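PDB 3FF4: uncharacterized protein from Cytophaga hutchinsonii ATCC 33406, which is of unknown function but, as a small Rossmann-like protein of the CoA-binding domain family, probably binds coenzyme A or a related nucleotide. Local coordinates for residues L8-T13 against I35-K40. Sequence-based numbering, arbitrary orientation.
Sequences LILGAT and IPVGRK
Ile9 and Val37 tie together two neighbouring parallel strands, 7-10 and 34-37, the first beta-alpha-beta unit of a Rossmann-type fold, with helix 19-30 as the crossover. Ile9 is bonded through both backbone polar atoms: its N donates to Ile35 O at 2.9 Å, and its O receives Val37 N along an almost straight path, with an N-H...O angle of 163°. At the end of strand 34-37, Val37 O is gripped twice, by Gly11 N and by Ala12 N, both just beyond strand 7-10; the latter, 2.9 Å from that oxygen, approaches from above the carbonyl plane. The loop after strand 7-10 is thereby pinned to strand 34-37.

Val37 turns its two methyls to different leucines: CG2 lies 3.8 Å from Leu8 CG, while CG1 meets Leu10 CD1. With CG anti to the backbone N (chi1 -172°), both Leu8 methyls come within 3.9 Å of Val37 CG2; the side chain also touches Tyr77 and Leu81 of helix 75-81. An alanine at Leu8 would probably open a gap beneath that helix and leave Val37 CG2 without the leucine branch it packs on. On the face of Ile9 and Pro36, the methyl of Ala12, from the loop, presses tightly on Pro36 CB, 3.5 Å away.

Lys40 runs beside Thr13 through carbon contacts, and its NZ forms a salt bridge with Glu15, which also accepts a hydrogen bond from Thr13 OG1. One water donates to Ala12 O at 2.8 Å and accepts from Lys40 N.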
loop_
_atom_site.group_PDB
_atom_site.type_symbol
_atom_site.label_atom_id
_atom_site.label_comp_id
_atom_site.label_asym_id
_atom_site.label_seq_id
_atom_site.Cartn_x
_atom_site.Cartn_y
_atom_site.Cartn_z
ATOM N N LEU A 8 -3.981 -1.998 2.094
ATOM C CA LEU A 8 -4.192 -1.938 0.640
ATOM C C LEU A 8 -2.813 -1.764 -0.022
ATOM O O LEU A 8 -2.071 -0.825 0.315
ATOM C CB LEU A 8 -5.150 -0.780 0.282
ATOM C CG LEU A 8 -5.651 -0.666 -1.168
ATOM C CD1 LEU A 8 -7.078 -0.132 -1.112
ATOM C CD2 LEU A 8 -4.738 0.262 -1.991
ATOM N N ILE A 9 -2.480 -2.665 -0.948
ATOM C CA ILE A 9 -1.236 -2.567 -1.751
ATOM C C ILE A 9 -1.545 -1.885 -3.057
ATOM O O ILE A 9 -2.286 -2.432 -3.894
ATOM C CB ILE A 9 -0.672 -3.977 -2.059
ATOM C CG1 ILE A 9 -0.552 -4.784 -0.750
ATOM C CG2 ILE A 9 0.654 -3.885 -2.921
ATOM C CD1 ILE A 9 -0.112 -6.280 -0.924
ATOM N N LEU A 10 -0.975 -0.699 -3.238
ATOM C CA LEU A 10 -1.189 0.090 -4.418
ATOM C C LEU A 10 0.045 -0.016 -5.335
ATOM O O LEU A 10 1.150 0.430 -4.991
ATOM C CB LEU A 10 -1.483 1.549 -4.024
ATOM C CG LEU A 10 -1.948 2.486 -5.138
ATOM C CD1 LEU A 10 -3.237 1.942 -5.768
ATOM C CD2 LEU A 10 -2.185 3.907 -4.623
ATOM N N GLY A 11 -0.176 -0.591 -6.512
ATOM C CA GLY A 11 0.899 -1.089 -7.350
ATOM C C GLY A 11 1.020 -2.611 -7.298
ATOM O O GLY A 11 2.061 -3.171 -7.691
ATOM N N ALA A 12 -0.035 -3.307 -6.846
ATOM C CA ALA A 12 0.002 -4.782 -6.786
ATOM C C ALA A 12 0.363 -5.419 -8.137
ATOM O O ALA A 12 -0.040 -4.921 -9.198
ATOM C CB ALA A 12 -1.315 -5.322 -6.313
ATOM N N THR A 13 1.124 -6.510 -8.103
ATOM C CA THR A 13 1.559 -7.197 -9.347
ATOM C C THR A 13 1.608 -8.697 -9.097
ATOM O O THR A 13 1.866 -9.115 -7.956
ATOM C CB THR A 13 2.917 -6.660 -9.907
ATOM O OG1 THR A 13 3.326 -7.469 -11.025
ATOM C CG2 THR A 13 4.018 -6.649 -8.847
ATOM N N ILE A 35 -5.232 -6.064 0.305
ATOM C CA ILE A 35 -6.084 -5.798 -0.848
ATOM C C ILE A 35 -5.256 -5.298 -2.042
ATOM O O ILE A 35 -4.722 -4.189 -1.970
ATOM C CB ILE A 35 -7.192 -4.778 -0.518
ATOM C CG1 ILE A 35 -8.035 -5.266 0.678
ATOM C CG2 ILE A 35 -8.073 -4.530 -1.783
ATOM C CD1 ILE A 35 -8.883 -4.192 1.284
ATOM N N PRO A 36 -5.161 -6.106 -3.129
ATOM C CA PRO A 36 -4.305 -5.732 -4.268
ATOM C C PRO A 36 -5.006 -4.806 -5.268
ATOM O O PRO A 36 -6.043 -5.189 -5.864
ATOM C CB PRO A 36 -3.988 -7.062 -4.937
ATOM C CG PRO A 36 -5.101 -8.012 -4.508
ATOM C CD PRO A 36 -5.755 -7.461 -3.277
ATOM N N VAL A 37 -4.447 -3.605 -5.434
ATOM C CA VAL A 37 -4.960 -2.603 -6.358
ATOM C C VAL A 37 -3.807 -2.145 -7.253
ATOM O O VAL A 37 -2.663 -1.989 -6.815
ATOM C CB VAL A 37 -5.598 -1.391 -5.623
ATOM C CG1 VAL A 37 -6.157 -0.341 -6.606
ATOM C CG2 VAL A 37 -6.680 -1.844 -4.646
ATOM N N GLY A 38 -4.104 -1.966 -8.531
ATOM C CA GLY A 38 -3.113 -1.424 -9.451
ATOM C C GLY A 38 -3.585 -1.503 -10.876
ATOM O O GLY A 38 -4.780 -1.743 -11.135
ATOM N N ARG A 39 -2.662 -1.303 -11.817
ATOM C CA ARG A 39 -3.018 -1.349 -13.229
ATOM C C ARG A 39 -2.717 -2.691 -13.893
ATOM O O ARG A 39 -3.259 -2.984 -14.954
ATOM C CB ARG A 39 -2.366 -0.202 -14.017
ATOM C CG ARG A 39 -0.856 -0.223 -14.039
ATOM C CD ARG A 39 -0.350 0.687 -15.145
ATOM N NE ARG A 39 1.066 0.993 -14.999
ATOM C CZ ARG A 39 1.796 1.594 -15.937
ATOM N NH1 ARG A 39 1.238 1.946 -17.091
ATOM N NH2 ARG A 39 3.083 1.834 -15.721
ATOM N N LYS A 40 -1.859 -3.502 -13.273
ATOM C CA LYS A 40 -1.522 -4.828 -13.826
ATOM C C LYS A 40 -2.677 -5.823 -13.663
ATOM O O LYS A 40 -3.337 -5.855 -12.630
ATOM C CB LYS A 40 -0.243 -5.368 -13.181
ATOM C CG LYS A 40 1.008 -4.919 -13.906
ATOM C CD LYS A 40 2.205 -4.874 -12.963
ATOM C CE LYS A 40 3.518 -4.642 -13.741
ATOM N NZ LYS A 40 4.706 -5.081 -12.922
HETATM O O HOH W 1 -0.312 -2.632 -10.794
#